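Local coordinates for designed helical repeat protein (Synthetic construct, PDB 5CWG) that has no assigned biological function and was designed computationally to fold into a repeating stack of packed alpha-helices, at residues S2-E7 / D51-L56; F88-E93 / E129-A134; E143-A148 / E186-K191. One frame throughout, in Å; residues are numbered along the deposited sequence.

Interaction 1 of 3, residues S2-E7 / D51-L56; sequences SSEKEE and DSSEVL
K5 and L56 carry this contact, and they show how a long polar side chain can be oily at its root and ionic at its tip. The two side chains cross obliquely. The lysine lays its CG against one prong of the leucine, with K5 CG 3.7 Å from L56 CD1, and K5 CD follows over the same methyl at 4.0 Å. Up to this point the lysine is extended; a kink at chi3 (-97°) then carries the ammonium off the leucine to the side of the loop that precedes helix 53-73. There one water joins the two segments. It donates a hydrogen bond to the carboxylate of D51, with the water oxygen 2.7 Å from D51 OD2, and accepts one from K5 NZ over a very short distance whose exact value is doubtful. The opposite charges therefore meet through solvent, K5 NZ and D51 OD2 standing 4.9 Å apart. One residue beyond D51, S52 is the N-cap of helix 53-73: its OG accepts from V55 N at 3.1 Å and 160°, a bond that caps the first turn. Beside the lysine, E4 CG makes a van der Waals touch with S53 OG at 3.8 Å, tentative given the two conformers of S53, while the E4 carboxylate is held elsewhere by R11. The contact thus joins the first turns of helices 3-23 and 53-73. Helix 27-47, which comes between them in sequence, also lies against both sides: R42 packs on K5, A45 on L56 and D51, and E46 touches D51 and forms a weak, long ion pair with K5.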
loop_
_atom_site.group_PDB
_atom_site.type_symbol
_atom_site.label_atom_id
_atom_site.label_comp_id
_atom_site.label_asym_id
_atom_site.label_seq_id
_atom_site.Cartn_x
_atom_site.Cartn_y
_atom_site.Cartn_z
ATOM N N SER A 2 -11.320 -3.286 -18.111
ATOM C CA SER A 2 -11.559 -2.298 -19.159
ATOM C C SER A 2 -12.971 -1.708 -19.044
ATOM O O SER A 2 -13.152 -0.558 -18.677
ATOM C CB SER A 2 -11.356 -2.933 -20.542
ATOM O OG SER A 2 -11.491 -1.968 -21.575
ATOM N N SER A 3 -13.977 -2.485 -19.399
ATOM C CA SER A 3 -15.328 -2.106 -19.045
ATOM C C SER A 3 -15.307 -2.286 -17.515
ATOM O O SER A 3 -15.850 -1.467 -16.772
ATOM C CB SER A 3 -16.358 -2.957 -19.786
ATOM O OG SER A 3 -17.687 -2.460 -19.614
ATOM N N GLU A 4 -14.593 -3.303 -17.033
ATOM C CA GLU A 4 -14.426 -3.468 -15.579
ATOM C C GLU A 4 -13.589 -2.327 -15.007
ATOM O O GLU A 4 -13.882 -1.829 -13.930
ATOM C CB GLU A 4 -13.785 -4.823 -15.220
ATOM C CG GLU A 4 -13.632 -5.093 -13.685
ATOM C CD GLU A 4 -14.940 -5.527 -12.977
ATOM O OE1 GLU A 4 -15.731 -6.304 -13.570
ATOM O OE2 GLU A 4 -15.175 -5.099 -11.814
ATOM N N LYS A 5 -12.558 -1.889 -15.723
ATOM C CA LYS A 5 -11.714 -0.812 -15.212
ATOM C C LYS A 5 -12.547 0.453 -15.088
ATOM O O LYS A 5 -12.389 1.186 -14.113
ATOM C CB LYS A 5 -10.473 -0.576 -16.091
ATOM C CG LYS A 5 -9.297 -1.520 -15.798
ATOM C CD LYS A 5 -8.083 -1.237 -16.694
ATOM C CE LYS A 5 -8.037 -2.159 -17.896
ATOM N NZ LYS A 5 -6.974 -1.760 -18.851
ATOM N N GLU A 6 -13.415 0.713 -16.067
ATOM C CA GLU A 6 -14.272 1.897 -16.027
ATOM C C GLU A 6 -15.215 1.832 -14.836
ATOM O O GLU A 6 -15.404 2.815 -14.130
ATOM C CB GLU A 6 -15.080 2.042 -17.319
ATOM C CG GLU A 6 -14.275 2.411 -18.545
ATOM C CD GLU A 6 -15.036 2.115 -19.827
ATOM O OE1 GLU A 6 -14.714 1.112 -20.505
ATOM O OE2 GLU A 6 -15.968 2.879 -20.151
ATOM N N GLU A 7 -15.803 0.670 -14.589
ATOM C CA GLU A 7 -16.743 0.502 -13.496
ATOM C C GLU A 7 -16.014 0.647 -12.166
ATOM O O GLU A 7 -16.534 1.262 -11.232
ATOM C CB GLU A 7 -17.422 -0.856 -13.619
ATOM C CG GLU A 7 -18.293 -0.929 -14.868
ATOM C CD GLU A 7 -18.516 -2.338 -15.372
ATOM O OE1 GLU A 7 -18.307 -3.299 -14.607
ATOM O OE2 GLU A 7 -18.895 -2.490 -16.552
ATOM N N ASP A 51 -1.452 -5.812 -13.747
ATOM C CA ASP A 51 -2.764 -5.170 -13.861
ATOM C C ASP A 51 -3.904 -6.167 -14.103
ATOM O O ASP A 51 -4.738 -5.970 -14.970
ATOM C CB ASP A 51 -2.775 -4.081 -14.942
ATOM C CG ASP A 51 -2.381 -4.591 -16.297
ATOM O OD1 ASP A 51 -1.421 -5.379 -16.389
ATOM O OD2 ASP A 51 -3.052 -4.185 -17.262
ATOM N N SER A 52 -3.954 -7.205 -13.283
ATOM C CA SER A 52 -5.140 -8.029 -13.217
ATOM C C SER A 52 -6.266 -7.251 -12.552
ATOM O O SER A 52 -6.026 -6.326 -11.780
ATOM C CB SER A 52 -4.867 -9.287 -12.405
ATOM O OG SER A 52 -4.525 -8.940 -11.065
ATOM N N SER A 53 -7.505 -7.646 -12.832
ATOM C CA SER A 53 -8.660 -7.018 -12.184
ATOM C C SER A 53 -8.516 -7.132 -10.673
ATOM O O SER A 53 -8.893 -6.230 -9.922
ATOM C CB SER A 53 -9.981 -7.647 -12.647
ATOM O OG SER A 53 -10.408 -7.051 -13.857
ATOM N N GLU A 54 -7.957 -8.244 -10.236
ATOM C CA GLU A 54 -7.832 -8.536 -8.822
ATOM C C GLU A 54 -6.825 -7.604 -8.114
ATOM O O GLU A 54 -7.103 -7.113 -7.011
ATOM C CB GLU A 54 -7.487 -10.010 -8.647
ATOM C CG GLU A 54 -8.618 -10.961 -9.149
ATOM C CD GLU A 54 -8.594 -11.295 -10.652
ATOM O OE1 GLU A 54 -7.680 -10.865 -11.373
ATOM O OE2 GLU A 54 -9.515 -12.008 -11.110
ATOM N N VAL A 55 -5.687 -7.318 -8.750
ATOM C CA VAL A 55 -4.715 -6.362 -8.204
ATOM C C VAL A 55 -5.292 -4.942 -8.254
ATOM O O VAL A 55 -5.122 -4.155 -7.318
ATOM C CB VAL A 55 -3.381 -6.458 -8.936
ATOM C CG1 VAL A 55 -2.478 -5.251 -8.607
ATOM C CG2 VAL A 55 -2.724 -7.749 -8.536
ATOM N N LEU A 56 -5.975 -4.583 -9.332
ATOM C CA LEU A 56 -6.578 -3.256 -9.405
ATOM C C LEU A 56 -7.636 -3.089 -8.302
ATOM O O LEU A 56 -7.721 -2.038 -7.678
ATOM C CB LEU A 56 -7.183 -2.997 -10.788
ATOM C CG LEU A 56 -6.167 -2.954 -11.902
ATOM C CD1 LEU A 56 -6.891 -2.763 -13.218
ATOM C CD2 LEU A 56 -5.169 -1.856 -11.693
HETATM O O HOH W 1 -5.004 -2.306 -17.396
#

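Interaction 2 of 3, residues F88-E93 / E129-A134; sequences FKRVAE and EAARAA
R90 NH2 is the atom on which this contact converges, yet what crowds it is a helix backbone and a methyl, not an acceptor that bonds it. It lies 3.4 Å from A131 C and 3.5 Å from A131 CB. R132 N is also near, but both nitrogens are donors and no bond can form between them. The carbonyl oxygen A131 O sits at the edge of the R90 guanidinium, in its plane, without completing a hydrogen bond. Over one face comes R132 CG, 3.9 Å above the plane and displaced toward the rim. The two arginine planes are turned 55° from each other, so the guanidiniums do not stack; R90 NH1 and R132 NH1 remain 6.1 Å apart. A bend at chi3 (-62°) in R90 brings the flat group across to the helix surface, whereas the end of R132 leads off and lays its own guanidinium over E129 CA. Within helix 77-98, K89 NZ and E93 OE2, from residues a turn apart, form a salt bridge of 2.7 Å, met on the syn side of the carboxylate. The contact bridges helices 77-98 and 127-148 at their surface. Beneath it helix 103-123 packs on both, I113 against V91 and V117 against A131, while F88 reaches helices 27-47 and 53-73, and A133 touches helix 177-195.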
loop_
_atom_site.group_PDB
_atom_site.type_symbol
_atom_site.label_atom_id
_atom_site.label_comp_id
_atom_site.label_asym_id
_atom_site.label_seq_id
_atom_site.Cartn_x
_atom_site.Cartn_y
_atom_site.Cartn_z
ATOM N N PHE A 88 0.691 2.593 -3.447
ATOM C CA PHE A 88 0.556 1.469 -4.351
ATOM C C PHE A 88 1.574 1.565 -5.488
ATOM O O PHE A 88 2.165 0.579 -5.895
ATOM C CB PHE A 88 -0.861 1.353 -4.899
ATOM C CG PHE A 88 -0.978 0.267 -5.925
ATOM C CD1 PHE A 88 -1.161 -1.068 -5.553
ATOM C CD2 PHE A 88 -0.828 0.549 -7.263
ATOM C CE1 PHE A 88 -1.206 -2.054 -6.500
ATOM C CE2 PHE A 88 -0.840 -0.476 -8.212
ATOM C CZ PHE A 88 -1.052 -1.745 -7.830
ATOM N N LYS A 89 1.726 2.757 -6.058
ATOM C CA LYS A 89 2.676 2.942 -7.153
ATOM C C LYS A 89 4.074 2.486 -6.728
ATOM O O LYS A 89 4.787 1.831 -7.492
ATOM C CB LYS A 89 2.652 4.383 -7.639
ATOM C CG LYS A 89 3.746 4.760 -8.632
ATOM C CD LYS A 89 3.458 6.139 -9.247
ATOM C CE LYS A 89 4.448 6.646 -10.259
ATOM N NZ LYS A 89 5.694 7.026 -9.641
ATOM N N ARG A 90 4.500 2.831 -5.521
ATOM C CA ARG A 90 5.780 2.369 -5.025
ATOM C C ARG A 90 5.887 0.863 -4.929
ATOM O O ARG A 90 6.920 0.285 -5.230
ATOM C CB ARG A 90 6.119 3.046 -3.696
ATOM C CG ARG A 90 6.344 4.577 -3.850
ATOM C CD ARG A 90 6.954 5.242 -2.612
ATOM N NE ARG A 90 6.108 5.141 -1.427
ATOM C CZ ARG A 90 5.118 5.978 -1.133
ATOM N NH1 ARG A 90 4.832 6.986 -1.939
ATOM N NH2 ARG A 90 4.395 5.800 -0.037
ATOM N N VAL A 91 4.812 0.215 -4.498
ATOM C CA VAL A 91 4.786 -1.242 -4.449
ATOM C C VAL A 91 4.939 -1.829 -5.853
ATOM O O VAL A 91 5.735 -2.766 -6.061
ATOM C CB VAL A 91 3.509 -1.746 -3.758
ATOM C CG1 VAL A 91 3.334 -3.229 -3.928
ATOM C CG2 VAL A 91 3.573 -1.466 -2.253
ATOM N N ALA A 92 4.173 -1.277 -6.788
ATOM C CA ALA A 92 4.243 -1.757 -8.170
ATOM C C ALA A 92 5.634 -1.561 -8.760
ATOM O O ALA A 92 6.125 -2.433 -9.490
ATOM C CB ALA A 92 3.248 -1.038 -8.999
ATOM N N GLU A 93 6.263 -0.432 -8.465
ATOM C CA GLU A 93 7.611 -0.175 -8.948
ATOM C C GLU A 93 8.617 -1.153 -8.385
ATOM O O GLU A 93 9.501 -1.640 -9.110
ATOM C CB GLU A 93 8.039 1.281 -8.634
ATOM C CG GLU A 93 7.296 2.315 -9.456
ATOM C CD GLU A 93 7.397 3.751 -8.929
ATOM O OE1 GLU A 93 7.775 4.003 -7.743
ATOM O OE2 GLU A 93 7.028 4.636 -9.713
ATOM N N GLU A 129 4.280 9.643 5.255
ATOM C CA GLU A 129 5.426 9.132 6.000
ATOM C C GLU A 129 5.237 7.650 6.365
ATOM O O GLU A 129 6.145 6.833 6.232
ATOM C CB GLU A 129 5.614 9.965 7.238
ATOM C CG GLU A 129 6.849 9.691 8.043
ATOM C CD GLU A 129 6.895 10.552 9.297
ATOM O OE1 GLU A 129 7.999 10.955 9.705
ATOM O OE2 GLU A 129 5.821 10.816 9.880
ATOM N N ALA A 130 4.048 7.308 6.846
ATOM C CA ALA A 130 3.754 5.941 7.230
ATOM C C ALA A 130 3.736 5.039 5.994
ATOM O O ALA A 130 4.249 3.915 6.008
ATOM C CB ALA A 130 2.419 5.894 7.976
ATOM N N ALA A 131 3.097 5.523 4.938
ATOM C CA ALA A 131 3.047 4.765 3.696
ATOM C C ALA A 131 4.448 4.530 3.130
ATOM O O ALA A 131 4.727 3.464 2.579
ATOM C CB ALA A 131 2.172 5.481 2.707
ATOM N N ARG A 132 5.329 5.514 3.270
ATOM C CA ARG A 132 6.709 5.362 2.798
ATOM C C ARG A 132 7.414 4.243 3.552
ATOM O O ARG A 132 8.081 3.407 2.966
ATOM C CB ARG A 132 7.496 6.666 2.983
ATOM C CG ARG A 132 7.361 7.677 1.854
ATOM C CD ARG A 132 8.476 8.769 1.908
ATOM N NE ARG A 132 8.414 9.670 3.064
ATOM C CZ ARG A 132 7.617 10.729 3.156
ATOM N NH1 ARG A 132 6.787 11.040 2.173
ATOM N NH2 ARG A 132 7.647 11.482 4.244
ATOM N N ALA A 133 7.208 4.189 4.861
ATOM C CA ALA A 133 7.829 3.160 5.661
ATOM C C ALA A 133 7.350 1.773 5.252
ATOM O O ALA A 133 8.144 0.842 5.121
ATOM C CB ALA A 133 7.565 3.407 7.152
ATOM N N ALA A 134 6.048 1.616 5.047
ATOM C CA ALA A 134 5.507 0.323 4.667
ATOM C C ALA A 134 5.990 -0.092 3.277
ATOM O O ALA A 134 6.410 -1.227 3.073
ATOM C CB ALA A 134 4.003 0.348 4.738
#

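Interaction 3 of 3, residues E143-A148 / E186-K191; sequences EAAKRA and EEFRKK
R189 lies against A144 at its root and turns to acidic partners at its tip, an example of an arginine whose carbon chain does the packing while its charge is used elsewhere. Starting at the backbone, R189 CB is 4.1 Å from A144 CB, and R189 CG comes slightly nearer to the same methyl, at 3.9 Å. That placement follows from chi1 near 180° (-177°), which swings CG opposite the backbone nitrogen and keeps it beside the alanine. A bend at chi3 then redirects the chain. R189 NE makes a weak bond to E186 OE2, one turn back on the same helix, with a strained angle at the hydrogen; E186 has two conformers, so this pairing is tentative. At the tip, NH1 forms a salt bridge to E193. R140 NH2 comes close to R189 NE, and E186 OE1 is salt-bridged to R140 NE, so the glutamate probably eases the repulsion between the two arginines. Next to R189, F188 brings one ring atom to the contact: CE2 stands 4.2 Å from A144 CB, and A145 N lies at the ring's edge, near its plane. The segment axes run almost parallel, 3° apart, and approach to 9.2 Å. The small side chain of A144 probably helps the backbones come this close, A144 and R189 having CA atoms 5.4 Å apart. The contact packs segment 143-148 of helix 127-148 on helix 177-195. A192 of the latter covers A144 and A148, and I150, in the loop that leads on to helix 153-173, closes over A145 and F188.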
loop_
_atom_site.group_PDB
_atom_site.type_symbol
_atom_site.label_atom_id
_atom_site.label_comp_id
_atom_site.label_asym_id
_atom_site.label_seq_id
_atom_site.Cartn_x
_atom_site.Cartn_y
_atom_site.Cartn_z
ATOM N N GLU A 143 13.798 -6.492 -3.180
ATOM C CA GLU A 143 15.105 -6.352 -3.800
ATOM C C GLU A 143 16.085 -7.363 -3.238
ATOM O O GLU A 143 16.891 -7.925 -3.984
ATOM C CB GLU A 143 15.596 -4.908 -3.674
ATOM C CG GLU A 143 14.731 -4.013 -4.572
ATOM C CD GLU A 143 15.184 -2.579 -4.695
ATOM O OE1 GLU A 143 16.236 -2.234 -4.119
ATOM O OE2 GLU A 143 14.458 -1.798 -5.362
ATOM N N ALA A 144 16.007 -7.638 -1.940
ATOM C CA ALA A 144 16.881 -8.625 -1.336
ATOM C C ALA A 144 16.586 -10.018 -1.888
ATOM O O ALA A 144 17.503 -10.808 -2.126
ATOM C CB ALA A 144 16.747 -8.618 0.183
ATOM N N ALA A 145 15.306 -10.343 -2.059
ATOM C CA ALA A 145 14.924 -11.647 -2.593
ATOM C C ALA A 145 15.470 -11.794 -4.027
ATOM O O ALA A 145 16.028 -12.836 -4.368
ATOM C CB ALA A 145 13.427 -11.798 -2.571
ATOM N N LYS A 146 15.302 -10.781 -4.876
ATOM C CA LYS A 146 15.853 -10.865 -6.234
ATOM C C LYS A 146 17.358 -11.044 -6.208
ATOM O O LYS A 146 17.897 -11.888 -6.928
ATOM C CB LYS A 146 15.445 -9.651 -7.071
ATOM C CG LYS A 146 16.124 -9.557 -8.468
ATOM C CD LYS A 146 15.812 -10.740 -9.399
ATOM C CE LYS A 146 16.620 -10.724 -10.699
ATOM N NZ LYS A 146 18.115 -11.000 -10.548
ATOM N N ARG A 147 18.052 -10.247 -5.405
ATOM C CA ARG A 147 19.496 -10.315 -5.361
ATOM C C ARG A 147 19.956 -11.701 -4.956
ATOM O O ARG A 147 20.960 -12.181 -5.467
ATOM C CB ARG A 147 20.081 -9.253 -4.414
ATOM C CG ARG A 147 20.114 -7.873 -4.984
ATOM C CD ARG A 147 20.504 -6.819 -3.942
ATOM N NE ARG A 147 21.621 -7.215 -3.081
ATOM C CZ ARG A 147 22.900 -7.178 -3.440
ATOM N NH1 ARG A 147 23.241 -6.777 -4.647
ATOM N NH2 ARG A 147 23.844 -7.549 -2.587
ATOM N N ALA A 148 19.236 -12.331 -4.027
ATOM C CA ALA A 148 19.607 -13.642 -3.501
ATOM C C ALA A 148 19.098 -14.790 -4.362
ATOM O O ALA A 148 19.399 -15.939 -4.043
ATOM C CB ALA A 148 19.086 -13.801 -2.072
ATOM N N GLU A 186 14.998 -5.165 7.365
ATOM C CA GLU A 186 16.452 -5.286 7.383
ATOM C C GLU A 186 16.919 -6.651 7.903
ATOM O O GLU A 186 17.952 -7.172 7.464
ATOM C CB GLU A 186 17.108 -4.147 8.179
ATOM C CG GLU A 186 16.942 -2.737 7.578
ATOM C CD GLU A 186 17.399 -2.614 6.129
ATOM O OE1 GLU A 186 16.617 -2.110 5.297
ATOM O OE2 GLU A 186 18.542 -3.007 5.815
ATOM N N GLU A 187 16.173 -7.229 8.837
ATOM C CA GLU A 187 16.468 -8.579 9.282
ATOM C C GLU A 187 16.334 -9.568 8.135
ATOM O O GLU A 187 17.188 -10.431 7.991
ATOM C CB GLU A 187 15.565 -8.968 10.453
ATOM C CG GLU A 187 16.061 -8.480 11.784
ATOM C CD GLU A 187 17.217 -9.320 12.283
ATOM O OE1 GLU A 187 17.002 -10.502 12.607
ATOM O OE2 GLU A 187 18.340 -8.812 12.329
ATOM N N PHE A 188 15.287 -9.447 7.326
ATOM C CA PHE A 188 15.150 -10.338 6.180
ATOM C C PHE A 188 16.300 -10.145 5.204
ATOM O O PHE A 188 16.864 -11.114 4.679
ATOM C CB PHE A 188 13.825 -10.133 5.456
ATOM C CG PHE A 188 13.706 -10.977 4.224
ATOM C CD1 PHE A 188 13.314 -12.302 4.306
ATOM C CD2 PHE A 188 14.032 -10.468 2.979
ATOM C CE1 PHE A 188 13.219 -13.087 3.169
ATOM C CE2 PHE A 188 13.945 -11.258 1.844
ATOM C CZ PHE A 188 13.550 -12.560 1.946
ATOM N N ARG A 189 16.625 -8.895 4.923
ATOM C CA ARG A 189 17.703 -8.612 3.993
ATOM C C ARG A 189 19.001 -9.272 4.441
ATOM O O ARG A 189 19.697 -9.878 3.614
ATOM C CB ARG A 189 17.901 -7.114 3.811
ATOM C CG ARG A 189 18.961 -6.783 2.791
ATOM C CD ARG A 189 19.431 -5.377 2.990
ATOM N NE ARG A 189 20.208 -5.248 4.223
ATOM C CZ ARG A 189 21.537 -5.272 4.293
ATOM N NH1 ARG A 189 22.273 -5.391 3.195
ATOM N NH2 ARG A 189 22.133 -5.150 5.470
ATOM N N LYS A 190 19.335 -9.150 5.720
ATOM C CA LYS A 190 20.537 -9.777 6.240
ATOM C C LYS A 190 20.532 -11.280 6.003
ATOM O O LYS A 190 21.554 -11.846 5.607
ATOM C CB LYS A 190 20.707 -9.471 7.719
ATOM C CG LYS A 190 21.114 -8.051 7.993
ATOM C CD LYS A 190 21.070 -7.777 9.484
ATOM C CE LYS A 190 21.340 -6.322 9.813
ATOM N NZ LYS A 190 21.173 -6.081 11.273
ATOM N N LYS A 191 19.386 -11.926 6.236
ATOM C CA LYS A 191 19.291 -13.367 6.035
ATOM C C LYS A 191 19.360 -13.766 4.553
ATOM O O LYS A 191 19.979 -14.776 4.188
ATOM C CB LYS A 191 18.047 -13.908 6.734
ATOM C CG LYS A 191 18.249 -13.952 8.252
ATOM C CD LYS A 191 17.131 -14.655 9.005
ATOM C CE LYS A 191 17.567 -14.957 10.442
ATOM N NZ LYS A 191 16.423 -15.316 11.305
#

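How the interactions relate
The three contacts follow one another along the chain, each closing before the next opens, and sample successive places in a repeating stack of helices with no ligand or active site among them. Interactions 1 and 2 have centres about 21 Å apart but touch: V55 CG1 packs on F88 CZ at 3.9 Å, joining helices 53-73 and 77-98, which are consecutive. Interactions 2 and 3 share helix 127-148, though at different levels, with centres about 18 Å apart and nearest atoms about 6 Å apart. Interactions 1 and 3 are separated by about 32 Å between centres and about 17 Å between nearest atoms, with no touch between them.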